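Local coordinates for protein methyl transferase from Methanosarcina acetivorans (Methanosarcina acetivorans, PDB 6MRO) that probably transfers a methyl group from S-adenosylmethionine to an acceptor substrate, and is seen here with the by-product S-adenosylhomocysteine and two calcium ions bound, at residues E5-K8 and P12-I15; F139-P144 and K155-S160. The protein carries 1 engineered substitution. All coordinates share one frame; numbering follows the deposited sequence.

The two contacts follow one another along the chain and do not touch: their centres lie about 25 Å apart, and their nearest atoms, at Trp13 and Phe139, are about 6 Å apart. Contact 1 belongs to the cofactor pocket, where Tyr7 and Trp13 meet the ribose and sulfur of S-adenosylhomocysteine. Contact 2, beyond the carboxyl end of strand 132-139, is a calcium site where a loop and the start of helix 155-162 share bound metal. SAH SD and the chain D calcium are 17.7 Å apart, so the metals do not reach the ligand directly. One contact thus lines the pocket, while the other ties loop to helix elsewhere in the same chain.

Contact 1. Residues E5-K8 and P12-I15. With SAH (S-adenosyl-L-homocysteine), chain B.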
loop_
_atom_site.group_PDB
_atom_site.type_symbol
_atom_site.label_atom_id
_atom_site.label_comp_id
_atom_site.label_asym_id
_atom_site.label_seq_id
_atom_site.Cartn_x
_atom_site.Cartn_y
_atom_site.Cartn_z
ATOM N N GLU A 5 -5.967 -17.900 3.037
ATOM C CA GLU A 5 -5.358 -19.015 2.316
ATOM C C GLU A 5 -3.966 -18.655 1.806
ATOM O O GLU A 5 -3.031 -19.462 1.898
ATOM C CB GLU A 5 -6.249 -19.454 1.148
ATOM C CG GLU A 5 -7.492 -20.218 1.553
ATOM C CD GLU A 5 -7.177 -21.412 2.426
ATOM O OE1 GLU A 5 -6.289 -22.201 2.051
ATOM O OE2 GLU A 5 -7.829 -21.570 3.479
ATOM N N VAL A 6 -3.804 -17.449 1.258
ATOM C CA VAL A 6 -2.522 -17.116 0.659
ATOM C C VAL A 6 -1.437 -16.936 1.708
ATOM O O VAL A 6 -0.255 -17.124 1.403
ATOM C CB VAL A 6 -2.640 -15.867 -0.246
ATOM C CG1 VAL A 6 -3.796 -16.037 -1.255
ATOM C CG2 VAL A 6 -2.800 -14.625 0.569
ATOM N N TYR A 7 -1.791 -16.642 2.956
ATOM C CA TYR A 7 -0.771 -16.495 3.985
ATOM C C TYR A 7 -0.466 -17.801 4.709
ATOM O O TYR A 7 0.269 -17.788 5.704
ATOM C CB TYR A 7 -1.168 -15.384 4.966
ATOM C CG TYR A 7 -0.864 -14.024 4.357
ATOM C CD1 TYR A 7 -1.871 -13.238 3.831
ATOM C CD2 TYR A 7 0.445 -13.569 4.250
ATOM C CE1 TYR A 7 -1.602 -11.998 3.246
ATOM C CE2 TYR A 7 0.740 -12.324 3.655
ATOM C CZ TYR A 7 -0.291 -11.548 3.159
ATOM O OH TYR A 7 0.007 -10.325 2.584
ATOM N N LYS A 8 -0.975 -18.927 4.199
ATOM C CA LYS A 8 -0.552 -20.261 4.631
ATOM C C LYS A 8 0.752 -20.625 3.913
ATOM O O LYS A 8 0.830 -21.532 3.082
ATOM C CB LYS A 8 -1.654 -21.272 4.357
ATOM C CG LYS A 8 -2.869 -21.100 5.246
ATOM C CD LYS A 8 -3.983 -22.056 4.855
ATOM C CE LYS A 8 -5.142 -21.925 5.833
ATOM N NZ LYS A 8 -6.175 -22.968 5.622
ATOM N N PRO A 12 4.215 -14.455 -3.136
ATOM C CA PRO A 12 5.341 -13.854 -3.876
ATOM C C PRO A 12 5.698 -12.436 -3.478
ATOM O O PRO A 12 6.865 -12.049 -3.638
ATOM C CB PRO A 12 4.851 -13.918 -5.330
ATOM C CG PRO A 12 4.061 -15.168 -5.353
ATOM C CD PRO A 12 3.272 -15.109 -4.060
ATOM N N TRP A 13 4.746 -11.643 -2.970
ATOM C CA TRP A 13 5.044 -10.277 -2.537
ATOM C C TRP A 13 5.645 -10.221 -1.137
ATOM O O TRP A 13 6.072 -9.140 -0.697
ATOM C CB TRP A 13 3.765 -9.420 -2.568
ATOM C CG TRP A 13 2.703 -9.996 -1.670
ATOM C CD1 TRP A 13 2.559 -9.792 -0.321
ATOM C CD2 TRP A 13 1.657 -10.896 -2.055
ATOM N NE1 TRP A 13 1.489 -10.522 0.153
ATOM C CE2 TRP A 13 0.915 -11.201 -0.890
ATOM C CE3 TRP A 13 1.269 -11.470 -3.275
ATOM C CZ2 TRP A 13 -0.192 -12.051 -0.910
ATOM C CZ3 TRP A 13 0.167 -12.323 -3.288
ATOM C CH2 TRP A 13 -0.552 -12.594 -2.114
ATOM N N ASP A 14 5.680 -11.349 -0.422
ATOM C CA ASP A 14 5.977 -11.335 1.007
ATOM C C ASP A 14 7.489 -11.379 1.233
ATOM O O ASP A 14 8.050 -12.318 1.788
ATOM C CB ASP A 14 5.253 -12.488 1.696
ATOM C CG ASP A 14 5.356 -12.426 3.187
ATOM O OD1 ASP A 14 5.398 -11.294 3.718
ATOM O OD2 ASP A 14 5.413 -13.515 3.811
ATOM N N ILE A 15 8.151 -10.307 0.779
ATOM C CA ILE A 15 9.601 -10.200 0.899
ATOM C C ILE A 15 9.994 -9.866 2.335
ATOM O O ILE A 15 9.191 -9.375 3.133
ATOM C CB ILE A 15 10.167 -9.164 -0.090
ATOM C CG1 ILE A 15 9.485 -7.802 0.103
ATOM C CG2 ILE A 15 10.038 -9.675 -1.525
ATOM C CD1 ILE A 15 10.167 -6.686 -0.686
HETATM N N SAH B . 1.494 -4.610 1.461
HETATM C CA SAH B . 1.977 -5.977 1.737
HETATM C CB SAH B . 0.986 -7.009 1.213
HETATM C CG SAH B . 0.599 -6.801 -0.252
HETATM S SD SAH B . -0.423 -8.131 -0.927
HETATM C C SAH B . 3.346 -6.229 1.126
HETATM O O SAH B . 3.866 -5.395 0.369
HETATM O OXT SAH B . 3.944 -7.286 1.379
HETATM C "C5'" SAH B . -2.030 -7.298 -0.745
HETATM C "C4'" SAH B . -2.572 -7.350 0.685
HETATM O "O4'" SAH B . -3.830 -6.688 0.724
HETATM C "C3'" SAH B . -2.784 -8.753 1.251
HETATM O "O3'" SAH B . -2.075 -8.833 2.479
HETATM C "C2'" SAH B . -4.294 -8.854 1.419
HETATM O "O2'" SAH B . -4.721 -9.645 2.517
HETATM C "C1'" SAH B . -4.695 -7.398 1.587
HETATM N N9 SAH B . -6.072 -7.068 1.204
HETATM C C8 SAH B . -6.750 -7.425 0.059
HETATM N N7 SAH B . -7.969 -6.860 0.096
HETATM C C5 SAH B . -8.068 -6.132 1.235
HETATM C C6 SAH B . -9.089 -5.359 1.782
HETATM N N6 SAH B . -10.249 -5.225 1.154
HETATM N N1 SAH B . -8.883 -4.735 2.984
HETATM C C2 SAH B . -7.677 -4.863 3.647
HETATM N N3 SAH B . -6.669 -5.639 3.118
HETATM C C4 SAH B . -6.871 -6.246 1.924
#
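Tyr7 and Trp13 form a polar and aromatic contact at the cofactor pocket, joining the end of helix 2-6 to the loop that follows it. The indole N-H of Trp13 points at the tyrosine hydroxyl, with NE1 2.9 Å from Tyr7 OH and an angle of 158° at the hydrogen; the oxygen lies close to the indole plane. The same Tyr7 OH donates to the ribose, 2.6 Å from SAH O3', which sits at the edge of the phenol ring. The hydroxyl accepts from the indole and donates to the ligand, and the two bonds together hold the phenol oxygen in place. The rings themselves meet obliquely, their planes at 76°. With CG of Trp13 between its backbone N and carbonyl carbon (chi1 59°), the indole lays one face against the ligand's sulfur, SAH SD being 3.2 Å from Trp13 NE1 and offset toward the rim. Farther round the indole edge, Val6 CG2 packs at 4.0 Å from Trp13 CZ2, adding the apolar part of the contact. Replacing the indole of Trp13 by the methyl of an alanine is likely to leave Tyr7 OH without its N-H donor, and Val6 CG2 and the sulfur without the flat surface beside them. Outside the two segments, Arg43 forms a salt bridge with Asp14 and a weak hydrogen bond to the Tyr7 carbonyl, while Phe176 of strand 167-177 touches Trp13. Asp61, Asn87, Val88 and Ser106 are further residues that bind the ligand. The N-terminal helix and loop thus cover the ribose and sulfur of S-adenosylhomocysteine, at a Rossmann-like sheet, consistent with the pocket of a class I S-adenosylmethionine-dependent methyltransferase.

Contact 2. Residues F139-P144 and K155-S160; sequences FSDKEP and KAEIES. With CA (calcium ion), chain D; CA (calcium ion), chain C.
Asp141 and Glu157 meet through calcium and not through a direct bond: their nearest carboxylate oxygens, Asp141 OD2 and Glu157 OE2, stay 3.9 Å apart with the chain D ion linking them. Glu157 grips that ion with both oxygens, OE1 at 2.6 Å and OE2 at 2.8 Å, and Asp141 OD2 binds it at 2.4 Å. The same OD2 also binds the chain C calcium, at 2.5 Å, so one oxygen bridges two metals; OD1 adds a second hold on the chain C ion, as does the carbonyl O of Glu143. The two positive ions probably offset the mutual repulsion of the carboxylates. Waters complete part of each shell, and Glu146, Gly145, Glu148 and Arg152 supply further ligands.

In the second shell, Glu143 N donates to Asp141 OD1 at 3.0 Å, closing an Asx turn that fixes the carboxylate's rotation. With CG of Asp141 anti to the backbone N (chi1 177°), the carboxylate reaches both calcium ions. Glu157 OE2 is held by Ser154 N, just ahead of the helix. A water bridges the backbones, donating to Asp141 O and accepting from Lys155 N. The loop thus leaves strand 132-139 and is clamped by calcium to the first turn of helix 155-162, whose Ile158 rests on Ile171 of strand 167-177, while Ser140 touches strand 184-193.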
loop_
_atom_site.group_PDB
_atom_site.type_symbol
_atom_site.label_atom_id
_atom_site.label_comp_id
_atom_site.label_asym_id
_atom_site.label_seq_id
_atom_site.Cartn_x
_atom_site.Cartn_y
_atom_site.Cartn_z
ATOM N N PHE A 139 2.397 -3.020 -10.280
ATOM C CA PHE A 139 3.077 -3.457 -11.492
ATOM C C PHE A 139 2.639 -2.589 -12.665
ATOM O O PHE A 139 1.472 -2.211 -12.769
ATOM C CB PHE A 139 2.769 -4.925 -11.775
ATOM C CG PHE A 139 3.270 -5.857 -10.720
ATOM C CD1 PHE A 139 4.608 -5.868 -10.368
ATOM C CD2 PHE A 139 2.398 -6.705 -10.058
ATOM C CE1 PHE A 139 5.079 -6.721 -9.376
ATOM C CE2 PHE A 139 2.862 -7.561 -9.076
ATOM C CZ PHE A 139 4.206 -7.562 -8.735
ATOM N N SER A 140 3.579 -2.273 -13.555
ATOM C CA SER A 140 3.304 -1.342 -14.638
ATOM C C SER A 140 2.802 -2.072 -15.879
ATOM O O SER A 140 3.222 -3.194 -16.191
ATOM C CB SER A 140 4.546 -0.513 -14.990
ATOM O OG SER A 140 5.660 -1.326 -15.307
ATOM N N ASP A 141 1.901 -1.404 -16.592
ATOM C CA ASP A 141 1.282 -1.911 -17.809
ATOM C C ASP A 141 1.580 -0.923 -18.928
ATOM O O ASP A 141 1.003 0.173 -18.976
ATOM C CB ASP A 141 -0.221 -2.086 -17.609
ATOM C CG ASP A 141 -0.945 -2.534 -18.859
ATOM O OD1 ASP A 141 -0.313 -2.725 -19.922
ATOM O OD2 ASP A 141 -2.181 -2.704 -18.770
ATOM N N LYS A 142 2.480 -1.308 -19.821
ATOM C CA LYS A 142 2.756 -0.522 -21.011
ATOM C C LYS A 142 2.377 -1.272 -22.279
ATOM O O LYS A 142 2.790 -0.871 -23.372
ATOM C CB LYS A 142 4.231 -0.118 -21.045
ATOM C CG LYS A 142 4.685 0.633 -19.786
ATOM C CD LYS A 142 6.188 0.509 -19.592
ATOM C CE LYS A 142 6.705 1.490 -18.554
ATOM N NZ LYS A 142 8.196 1.422 -18.463
ATOM N N GLU A 143 1.588 -2.360 -22.165
ATOM C CA GLU A 143 1.266 -3.107 -23.375
ATOM C C GLU A 143 -0.144 -2.793 -23.839
ATOM O O GLU A 143 -1.071 -2.765 -23.017
ATOM C CB GLU A 143 1.418 -4.606 -23.146
ATOM C CG GLU A 143 2.865 -5.029 -22.975
ATOM C CD GLU A 143 3.384 -5.836 -24.150
ATOM O OE1 GLU A 143 4.621 -5.872 -24.334
ATOM O OE2 GLU A 143 2.559 -6.422 -24.888
ATOM N N PRO A 144 -0.342 -2.566 -25.139
ATOM C CA PRO A 144 -1.684 -2.226 -25.634
ATOM C C PRO A 144 -2.639 -3.399 -25.483
ATOM O O PRO A 144 -2.254 -4.562 -25.642
ATOM C CB PRO A 144 -1.441 -1.879 -27.109
ATOM C CG PRO A 144 -0.143 -2.547 -27.461
ATOM C CD PRO A 144 0.679 -2.558 -26.208
ATOM N N LYS A 155 -0.406 4.044 -16.812
ATOM C CA LYS A 155 -0.514 5.403 -16.296
ATOM C C LYS A 155 -1.908 5.959 -16.544
ATOM O O LYS A 155 -2.470 6.656 -15.688
ATOM C CB LYS A 155 0.549 6.301 -16.923
ATOM C CG LYS A 155 1.957 5.818 -16.668
ATOM C CD LYS A 155 2.977 6.645 -17.428
ATOM C CE LYS A 155 3.876 7.394 -16.476
ATOM N NZ LYS A 155 5.289 7.291 -16.924
ATOM N N ALA A 156 -2.496 5.628 -17.695
ATOM C CA ALA A 156 -3.846 6.089 -17.998
ATOM C C ALA A 156 -4.846 5.530 -16.997
ATOM O O ALA A 156 -5.725 6.248 -16.510
ATOM C CB ALA A 156 -4.228 5.694 -19.425
ATOM N N GLU A 157 -4.736 4.236 -16.692
ATOM C CA GLU A 157 -5.621 3.633 -15.702
ATOM C C GLU A 157 -5.427 4.269 -14.330
ATOM O O GLU A 157 -6.407 4.552 -13.631
ATOM C CB GLU A 157 -5.384 2.116 -15.645
ATOM C CG GLU A 157 -5.741 1.419 -16.960
ATOM C CD GLU A 157 -5.080 0.046 -17.138
ATOM O OE1 GLU A 157 -5.514 -0.711 -18.035
ATOM O OE2 GLU A 157 -4.137 -0.265 -16.394
ATOM N N ILE A 158 -4.178 4.548 -13.955
ATOM C CA ILE A 158 -3.905 5.191 -12.671
ATOM C C ILE A 158 -4.485 6.599 -12.649
ATOM O O ILE A 158 -5.181 6.995 -11.700
ATOM C CB ILE A 158 -2.390 5.190 -12.390
ATOM C CG1 ILE A 158 -1.914 3.755 -12.137
ATOM C CG2 ILE A 158 -2.043 6.068 -11.176
ATOM C CD1 ILE A 158 -0.410 3.614 -12.048
ATOM N N GLU A 159 -4.258 7.330 -13.735
ATOM C CA GLU A 159 -4.751 8.695 -13.861
ATOM C C GLU A 159 -6.274 8.731 -13.826
ATOM O O GLU A 159 -6.867 9.568 -13.145
ATOM C CB GLU A 159 -4.241 9.331 -15.155
ATOM C CG GLU A 159 -2.785 9.764 -15.104
ATOM C CD GLU A 159 -2.338 10.461 -16.374
ATOM O OE1 GLU A 159 -2.634 11.665 -16.528
ATOM O OE2 GLU A 159 -1.693 9.806 -17.218
ATOM N N SER A 160 -6.904 7.814 -14.553
ATOM C CA SER A 160 -8.362 7.754 -14.595
ATOM C C SER A 160 -8.950 7.418 -13.227
ATOM O O SER A 160 -10.003 7.948 -12.849
ATOM C CB SER A 160 -8.812 6.722 -15.622
ATOM O OG SER A 160 -10.223 6.685 -15.670
HETATM CA CA CA D . -4.109 -2.862 -17.418
HETATM CA CA CA C . -2.560 -3.357 -21.135
HETATM O O HOH W 1 1.733 2.819 -18.906
HETATM O O HOH W 2 -2.890 -1.064 -21.438
HETATM O O HOH W 3 -3.615 -5.181 -17.534
HETATM O O HOH W 4 -5.567 -3.293 -15.479
#